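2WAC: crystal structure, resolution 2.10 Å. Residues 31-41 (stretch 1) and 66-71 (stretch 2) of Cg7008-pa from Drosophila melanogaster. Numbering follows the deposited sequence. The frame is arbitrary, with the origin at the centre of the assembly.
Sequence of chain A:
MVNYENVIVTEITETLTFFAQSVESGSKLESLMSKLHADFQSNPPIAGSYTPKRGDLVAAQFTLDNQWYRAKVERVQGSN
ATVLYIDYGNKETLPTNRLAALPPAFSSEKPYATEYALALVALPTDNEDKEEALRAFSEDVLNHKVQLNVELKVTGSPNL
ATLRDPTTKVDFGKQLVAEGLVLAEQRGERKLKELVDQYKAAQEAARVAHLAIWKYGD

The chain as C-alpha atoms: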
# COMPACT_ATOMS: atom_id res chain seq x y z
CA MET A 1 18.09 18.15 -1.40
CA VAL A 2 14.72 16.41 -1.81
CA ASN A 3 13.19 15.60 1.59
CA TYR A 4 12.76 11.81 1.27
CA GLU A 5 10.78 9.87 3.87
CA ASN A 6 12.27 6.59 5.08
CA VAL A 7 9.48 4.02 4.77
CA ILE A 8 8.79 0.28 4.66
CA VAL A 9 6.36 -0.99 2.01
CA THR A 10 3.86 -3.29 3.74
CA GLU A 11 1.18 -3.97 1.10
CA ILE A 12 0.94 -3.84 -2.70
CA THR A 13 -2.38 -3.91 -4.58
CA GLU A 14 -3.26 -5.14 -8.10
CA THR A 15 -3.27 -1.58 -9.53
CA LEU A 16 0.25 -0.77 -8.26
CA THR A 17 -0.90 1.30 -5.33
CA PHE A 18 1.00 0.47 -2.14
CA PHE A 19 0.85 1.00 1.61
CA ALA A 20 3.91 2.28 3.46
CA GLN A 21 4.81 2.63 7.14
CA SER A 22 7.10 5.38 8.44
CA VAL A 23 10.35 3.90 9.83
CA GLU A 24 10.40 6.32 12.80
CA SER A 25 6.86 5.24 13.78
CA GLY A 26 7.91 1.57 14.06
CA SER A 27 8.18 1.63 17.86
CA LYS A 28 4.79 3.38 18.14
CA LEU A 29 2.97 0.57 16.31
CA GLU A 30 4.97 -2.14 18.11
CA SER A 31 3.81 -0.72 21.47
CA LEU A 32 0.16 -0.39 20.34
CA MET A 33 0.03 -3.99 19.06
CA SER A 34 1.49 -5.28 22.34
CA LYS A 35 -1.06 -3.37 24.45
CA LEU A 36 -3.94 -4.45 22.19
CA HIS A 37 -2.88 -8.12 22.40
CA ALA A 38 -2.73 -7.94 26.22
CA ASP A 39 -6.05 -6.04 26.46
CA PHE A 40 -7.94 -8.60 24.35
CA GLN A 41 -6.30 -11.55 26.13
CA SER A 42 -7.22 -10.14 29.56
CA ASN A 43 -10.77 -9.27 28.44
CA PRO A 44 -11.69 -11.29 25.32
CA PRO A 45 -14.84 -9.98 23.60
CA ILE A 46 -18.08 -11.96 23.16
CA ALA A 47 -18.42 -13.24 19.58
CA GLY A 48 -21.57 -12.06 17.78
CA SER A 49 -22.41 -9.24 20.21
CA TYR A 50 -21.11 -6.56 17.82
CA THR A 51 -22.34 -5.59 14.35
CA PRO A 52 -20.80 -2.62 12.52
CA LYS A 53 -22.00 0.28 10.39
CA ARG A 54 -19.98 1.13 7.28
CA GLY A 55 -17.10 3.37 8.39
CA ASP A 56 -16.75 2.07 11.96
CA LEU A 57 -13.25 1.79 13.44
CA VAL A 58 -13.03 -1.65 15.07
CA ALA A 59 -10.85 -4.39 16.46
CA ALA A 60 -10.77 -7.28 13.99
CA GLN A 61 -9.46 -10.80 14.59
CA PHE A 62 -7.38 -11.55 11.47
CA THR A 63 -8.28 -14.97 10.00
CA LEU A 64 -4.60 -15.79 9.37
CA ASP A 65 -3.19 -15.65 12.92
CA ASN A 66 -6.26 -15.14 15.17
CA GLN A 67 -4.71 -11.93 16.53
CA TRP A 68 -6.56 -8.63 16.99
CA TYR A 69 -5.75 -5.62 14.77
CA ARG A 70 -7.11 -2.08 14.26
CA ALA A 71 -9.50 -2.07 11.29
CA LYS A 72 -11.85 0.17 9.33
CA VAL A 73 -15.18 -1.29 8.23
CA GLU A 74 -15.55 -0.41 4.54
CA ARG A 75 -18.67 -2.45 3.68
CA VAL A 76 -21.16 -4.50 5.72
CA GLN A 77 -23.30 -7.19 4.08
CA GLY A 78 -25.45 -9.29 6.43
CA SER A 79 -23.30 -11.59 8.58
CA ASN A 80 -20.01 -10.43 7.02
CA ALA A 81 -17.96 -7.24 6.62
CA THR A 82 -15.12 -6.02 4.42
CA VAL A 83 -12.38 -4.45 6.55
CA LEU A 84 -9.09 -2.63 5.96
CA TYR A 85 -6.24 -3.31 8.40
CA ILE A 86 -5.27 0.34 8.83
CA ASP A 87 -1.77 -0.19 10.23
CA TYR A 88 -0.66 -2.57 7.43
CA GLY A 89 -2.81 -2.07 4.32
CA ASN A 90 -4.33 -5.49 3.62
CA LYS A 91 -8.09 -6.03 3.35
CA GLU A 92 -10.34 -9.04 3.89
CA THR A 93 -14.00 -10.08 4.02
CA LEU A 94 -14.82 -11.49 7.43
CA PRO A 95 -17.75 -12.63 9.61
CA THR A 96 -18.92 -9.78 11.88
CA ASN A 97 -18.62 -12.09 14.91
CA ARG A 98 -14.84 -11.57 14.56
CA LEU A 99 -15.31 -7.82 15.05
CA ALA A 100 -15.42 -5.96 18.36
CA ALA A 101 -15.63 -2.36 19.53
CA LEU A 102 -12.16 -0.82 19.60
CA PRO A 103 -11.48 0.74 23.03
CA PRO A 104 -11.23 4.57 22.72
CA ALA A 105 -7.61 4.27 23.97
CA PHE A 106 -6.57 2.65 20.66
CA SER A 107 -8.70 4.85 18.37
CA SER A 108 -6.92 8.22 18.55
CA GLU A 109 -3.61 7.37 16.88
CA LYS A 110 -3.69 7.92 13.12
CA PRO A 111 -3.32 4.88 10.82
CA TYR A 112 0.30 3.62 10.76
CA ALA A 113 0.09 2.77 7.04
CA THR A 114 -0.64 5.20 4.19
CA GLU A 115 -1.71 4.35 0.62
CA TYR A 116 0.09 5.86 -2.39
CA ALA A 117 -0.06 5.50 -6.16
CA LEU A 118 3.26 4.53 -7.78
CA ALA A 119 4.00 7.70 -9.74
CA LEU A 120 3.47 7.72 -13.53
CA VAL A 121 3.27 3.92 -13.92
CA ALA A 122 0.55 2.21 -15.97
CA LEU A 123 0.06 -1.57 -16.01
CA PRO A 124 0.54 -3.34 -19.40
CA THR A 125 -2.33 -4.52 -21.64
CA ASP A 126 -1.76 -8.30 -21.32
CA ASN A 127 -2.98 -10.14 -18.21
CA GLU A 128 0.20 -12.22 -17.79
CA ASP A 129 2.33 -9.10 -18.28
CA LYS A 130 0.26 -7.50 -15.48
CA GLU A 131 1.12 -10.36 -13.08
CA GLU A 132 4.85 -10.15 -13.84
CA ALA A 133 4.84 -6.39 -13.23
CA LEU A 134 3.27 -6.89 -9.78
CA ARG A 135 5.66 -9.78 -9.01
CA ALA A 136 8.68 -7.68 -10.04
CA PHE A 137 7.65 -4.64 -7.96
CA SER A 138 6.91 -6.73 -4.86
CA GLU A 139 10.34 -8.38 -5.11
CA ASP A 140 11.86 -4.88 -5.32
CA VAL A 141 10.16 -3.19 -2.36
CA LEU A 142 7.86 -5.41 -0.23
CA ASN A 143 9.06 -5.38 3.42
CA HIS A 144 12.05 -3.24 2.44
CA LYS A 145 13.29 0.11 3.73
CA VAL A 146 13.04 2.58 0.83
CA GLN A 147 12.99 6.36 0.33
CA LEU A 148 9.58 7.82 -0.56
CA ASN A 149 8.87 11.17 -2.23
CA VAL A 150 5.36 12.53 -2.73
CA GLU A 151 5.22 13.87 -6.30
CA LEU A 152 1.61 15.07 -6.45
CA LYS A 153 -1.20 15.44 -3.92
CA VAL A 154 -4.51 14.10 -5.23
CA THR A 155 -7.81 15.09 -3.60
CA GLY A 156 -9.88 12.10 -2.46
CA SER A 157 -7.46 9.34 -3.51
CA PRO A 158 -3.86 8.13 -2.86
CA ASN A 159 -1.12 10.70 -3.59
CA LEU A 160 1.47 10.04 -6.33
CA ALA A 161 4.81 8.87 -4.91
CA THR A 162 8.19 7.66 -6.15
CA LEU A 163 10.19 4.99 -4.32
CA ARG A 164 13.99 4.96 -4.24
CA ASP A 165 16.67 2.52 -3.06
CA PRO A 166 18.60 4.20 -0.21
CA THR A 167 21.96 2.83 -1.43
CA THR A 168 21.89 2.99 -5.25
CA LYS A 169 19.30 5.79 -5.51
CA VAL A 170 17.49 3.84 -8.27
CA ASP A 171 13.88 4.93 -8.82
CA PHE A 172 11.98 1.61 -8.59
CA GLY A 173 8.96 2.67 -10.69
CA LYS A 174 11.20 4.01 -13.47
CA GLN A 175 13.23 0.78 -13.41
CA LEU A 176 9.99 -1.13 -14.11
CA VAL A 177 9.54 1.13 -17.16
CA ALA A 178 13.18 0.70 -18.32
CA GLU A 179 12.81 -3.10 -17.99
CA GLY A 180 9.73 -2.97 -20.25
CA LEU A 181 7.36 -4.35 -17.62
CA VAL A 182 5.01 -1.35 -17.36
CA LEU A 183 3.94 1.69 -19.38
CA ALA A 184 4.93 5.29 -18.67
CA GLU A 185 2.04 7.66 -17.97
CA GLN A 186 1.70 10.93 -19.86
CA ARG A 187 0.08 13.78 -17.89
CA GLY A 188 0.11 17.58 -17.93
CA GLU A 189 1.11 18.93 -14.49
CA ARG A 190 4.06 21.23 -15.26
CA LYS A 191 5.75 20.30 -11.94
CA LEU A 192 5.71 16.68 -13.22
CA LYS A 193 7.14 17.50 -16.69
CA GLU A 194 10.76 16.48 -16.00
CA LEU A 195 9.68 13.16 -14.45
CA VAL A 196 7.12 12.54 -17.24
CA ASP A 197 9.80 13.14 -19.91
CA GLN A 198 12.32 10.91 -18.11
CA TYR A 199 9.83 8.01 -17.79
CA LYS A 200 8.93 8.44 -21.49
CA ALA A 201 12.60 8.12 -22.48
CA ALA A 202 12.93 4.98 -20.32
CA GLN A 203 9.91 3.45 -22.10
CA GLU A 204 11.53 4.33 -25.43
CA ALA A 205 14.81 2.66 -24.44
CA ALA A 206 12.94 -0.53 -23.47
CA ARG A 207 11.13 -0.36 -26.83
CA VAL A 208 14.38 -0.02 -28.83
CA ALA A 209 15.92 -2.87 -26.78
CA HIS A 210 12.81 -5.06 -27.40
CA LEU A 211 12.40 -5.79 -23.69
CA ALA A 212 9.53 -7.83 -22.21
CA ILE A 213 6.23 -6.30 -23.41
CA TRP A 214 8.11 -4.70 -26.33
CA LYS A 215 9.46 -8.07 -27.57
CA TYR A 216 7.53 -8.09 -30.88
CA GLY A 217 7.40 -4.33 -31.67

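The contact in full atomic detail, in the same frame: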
# COMPACT_ATOMS: atom_id res chain seq x y z
N SER A 31 4.38 -0.93 20.13
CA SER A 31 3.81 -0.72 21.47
C SER A 31 2.29 -0.87 21.48
O SER A 31 1.74 -1.49 22.40
CB SER A 31 4.22 0.66 21.99
OG SER A 31 3.60 0.94 23.24
N LEU A 32 1.62 -0.30 20.48
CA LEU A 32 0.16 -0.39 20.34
C LEU A 32 -0.31 -1.83 20.19
O LEU A 32 -1.26 -2.25 20.84
CB LEU A 32 -0.31 0.46 19.15
CG LEU A 32 -1.80 0.81 18.96
CD1 LEU A 32 -1.96 2.06 18.11
CD2 LEU A 32 -2.59 -0.34 18.35
N MET A 33 0.37 -2.59 19.32
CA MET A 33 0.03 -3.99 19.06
C MET A 33 0.22 -4.88 20.28
O MET A 33 -0.51 -5.85 20.46
CB MET A 33 0.82 -4.53 17.86
CG MET A 33 0.27 -4.13 16.49
SD MET A 33 -1.42 -4.71 16.18
CE MET A 33 -2.36 -3.28 16.67
N SER A 34 1.21 -4.55 21.10
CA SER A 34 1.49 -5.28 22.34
C SER A 34 0.44 -5.01 23.42
O SER A 34 0.07 -5.91 24.17
CB SER A 34 2.89 -4.95 22.86
OG SER A 34 3.21 -5.74 23.99
N LYS A 35 -0.03 -3.76 23.48
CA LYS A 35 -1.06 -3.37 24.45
C LYS A 35 -2.43 -3.90 24.04
O LYS A 35 -3.23 -4.29 24.90
CB LYS A 35 -1.10 -1.85 24.62
CG LYS A 35 0.15 -1.25 25.26
CD LYS A 35 0.09 0.27 25.27
CE LYS A 35 1.41 0.87 25.72
NZ LYS A 35 1.79 0.47 27.11
N LEU A 36 -2.70 -3.91 22.74
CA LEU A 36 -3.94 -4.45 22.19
C LEU A 36 -4.05 -5.96 22.40
O LEU A 36 -5.11 -6.46 22.80
CB LEU A 36 -4.07 -4.11 20.70
CG LEU A 36 -5.42 -4.36 20.01
CD1 LEU A 36 -6.54 -3.52 20.62
CD2 LEU A 36 -5.33 -4.12 18.52
N HIS A 37 -2.96 -6.68 22.14
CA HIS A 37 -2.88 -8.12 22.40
C HIS A 37 -3.19 -8.45 23.86
O HIS A 37 -3.99 -9.34 24.14
CB HIS A 37 -1.50 -8.66 22.01
CG HIS A 37 -1.25 -10.06 22.48
ND1 HIS A 37 -1.60 -11.17 21.75
CD2 HIS A 37 -0.68 -10.52 23.62
CE1 HIS A 37 -1.26 -12.26 22.41
NE2 HIS A 37 -0.70 -11.90 23.54
N ALA A 38 -2.55 -7.72 24.78
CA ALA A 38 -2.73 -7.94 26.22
C ALA A 38 -4.15 -7.60 26.69
O ALA A 38 -4.73 -8.33 27.49
CB ALA A 38 -1.70 -7.14 27.01
N ASP A 39 -4.69 -6.50 26.17
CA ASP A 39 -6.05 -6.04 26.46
C ASP A 39 -7.09 -7.10 26.10
O ASP A 39 -7.97 -7.42 26.91
CB ASP A 39 -6.32 -4.75 25.67
CG ASP A 39 -7.34 -3.85 26.34
OD1 ASP A 39 -8.46 -4.31 26.64
OD2 ASP A 39 -7.02 -2.66 26.55
N PHE A 40 -6.97 -7.64 24.89
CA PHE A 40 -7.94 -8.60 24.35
C PHE A 40 -7.70 -10.04 24.82
O PHE A 40 -8.54 -10.92 24.59
CB PHE A 40 -7.97 -8.52 22.82
CG PHE A 40 -8.88 -7.44 22.29
CD1 PHE A 40 -8.69 -6.10 22.63
CD2 PHE A 40 -9.94 -7.77 21.45
CE1 PHE A 40 -9.54 -5.11 22.15
CE2 PHE A 40 -10.79 -6.78 20.96
CZ PHE A 40 -10.59 -5.45 21.31
N GLN A 41 -6.57 -10.28 25.47
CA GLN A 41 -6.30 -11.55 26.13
C GLN A 41 -6.86 -11.51 27.55
O GLN A 41 -7.41 -12.50 28.04
CB GLN A 41 -4.80 -11.85 26.14
CG GLN A 41 -4.41 -13.16 26.82
CD GLN A 41 -2.94 -13.49 26.66
OE1 GLN A 41 -2.46 -13.72 25.55
NE2 GLN A 41 -2.21 -13.52 27.77
N ASN A 66 -5.33 -15.32 14.05
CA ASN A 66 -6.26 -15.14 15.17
C ASN A 66 -5.86 -14.05 16.17
O ASN A 66 -6.26 -14.08 17.33
CB ASN A 66 -6.57 -16.47 15.89
CG ASN A 66 -7.46 -17.38 15.07
OD1 ASN A 66 -8.10 -16.96 14.11
ND2 ASN A 66 -7.52 -18.65 15.46
N GLN A 67 -5.07 -13.08 15.70
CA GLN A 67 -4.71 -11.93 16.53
C GLN A 67 -5.57 -10.72 16.19
O GLN A 67 -6.12 -10.63 15.08
CB GLN A 67 -3.21 -11.61 16.41
CG GLN A 67 -2.26 -12.78 16.75
CD GLN A 67 -2.52 -13.41 18.11
OE1 GLN A 67 -2.74 -12.72 19.11
NE2 GLN A 67 -2.49 -14.74 18.15
N TRP A 68 -5.70 -9.81 17.14
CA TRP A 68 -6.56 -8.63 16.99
C TRP A 68 -5.79 -7.43 16.45
O TRP A 68 -4.70 -7.10 16.93
CB TRP A 68 -7.23 -8.29 18.33
CG TRP A 68 -8.19 -9.34 18.83
CD1 TRP A 68 -7.91 -10.39 19.67
CD2 TRP A 68 -9.59 -9.44 18.53
NE1 TRP A 68 -9.05 -11.13 19.90
CE2 TRP A 68 -10.10 -10.57 19.22
CE3 TRP A 68 -10.47 -8.68 17.75
CZ2 TRP A 68 -11.44 -10.96 19.14
CZ3 TRP A 68 -11.81 -9.06 17.67
CH2 TRP A 68 -12.28 -10.20 18.37
N TYR A 69 -6.36 -6.78 15.42
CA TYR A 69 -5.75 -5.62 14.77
C TYR A 69 -6.75 -4.46 14.69
O TYR A 69 -7.96 -4.67 14.76
CB TYR A 69 -5.30 -5.98 13.34
CG TYR A 69 -4.22 -7.04 13.24
CD1 TYR A 69 -4.50 -8.38 13.46
CD2 TYR A 69 -2.91 -6.69 12.88
CE1 TYR A 69 -3.51 -9.36 13.36
CE2 TYR A 69 -1.92 -7.66 12.77
CZ TYR A 69 -2.22 -8.99 13.02
OH TYR A 69 -1.24 -9.95 12.91
N ARG A 70 -6.25 -3.23 14.53
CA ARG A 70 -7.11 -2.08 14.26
C ARG A 70 -7.61 -2.17 12.82
O ARG A 70 -6.83 -2.47 11.91
CB ARG A 70 -6.37 -0.76 14.47
CG ARG A 70 -5.84 -0.53 15.88
CD ARG A 70 -5.63 0.95 16.16
NE ARG A 70 -4.64 1.57 15.28
CZ ARG A 70 -4.40 2.88 15.22
NH1 ARG A 70 -5.08 3.73 15.98
NH2 ARG A 70 -3.48 3.34 14.38
N ALA A 71 -8.90 -1.91 12.61
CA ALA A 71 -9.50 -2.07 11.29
C ALA A 71 -10.62 -1.08 11.02
O ALA A 71 -11.34 -0.68 11.94
CB ALA A 71 -10.00 -3.50 11.10

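How do the two backbones lie against each other? Residues 31-41 belong to a helix whose i to i+4 hydrogen bonds are regular as far as Phe-40, while Gln-41 N makes only weak bonds, to His-37 O and Ala-38 O; residues 68-71 form a strand, with Asn-66 and Gln-67 leading into it. The axes approach to 8.5 Å, and their N-to-C directions differ by 117°, so the helix crosses the strand obliquely. No backbone hydrogen bond joins them, and side chains fill the gap. The CA atoms of His-37 and Trp-68 lie 6.6 Å apart, those of Met-33 and Tyr-69 7.4 Å.

Which aromatic side chains meet? The CA-to-CB bonds of Phe-40 and Trp-68 each point toward the opposing stretch, and the two residues cover much of the shared surface. Phe-40 CD2 sits 3.4 Å from Trp-68 CD2, over one face of the indole, while the ring planes meet at 47°, an oblique pairing. Phe-40 CB also lies over that face, adding a CH-pi contact.

What do the leucines and the methionine contribute? One turn back from Phe-40, Leu-36 CD2 packs 3.4 Å from Trp-68 O, a van der Waals contact with the strand backbone. Met-33 starts sideways, but its m, m rotamer brings SD to 4.1 Å from Tyr-69 CD2, a sulfur-aromatic contact that is possible although Tyr-69 CB points away from the helix. Leu-32 CD1 lies 3.9 Å from Arg-70 CZ, over one face of the guanidinium; that flat face can accept apolar packing while the nitrogens hydrogen-bond elsewhere in the structure.

Is there any polar link? One hydrogen bond crosses the contact: His-37 ND1 donates to Gln-67 OE1 at 3.3 Å. The acceptor lies near the imidazole plane, as an in-plane N-H requires, but the 139° angle at the hydrogen is well short of linear. The bond supplements a largely apolar interface.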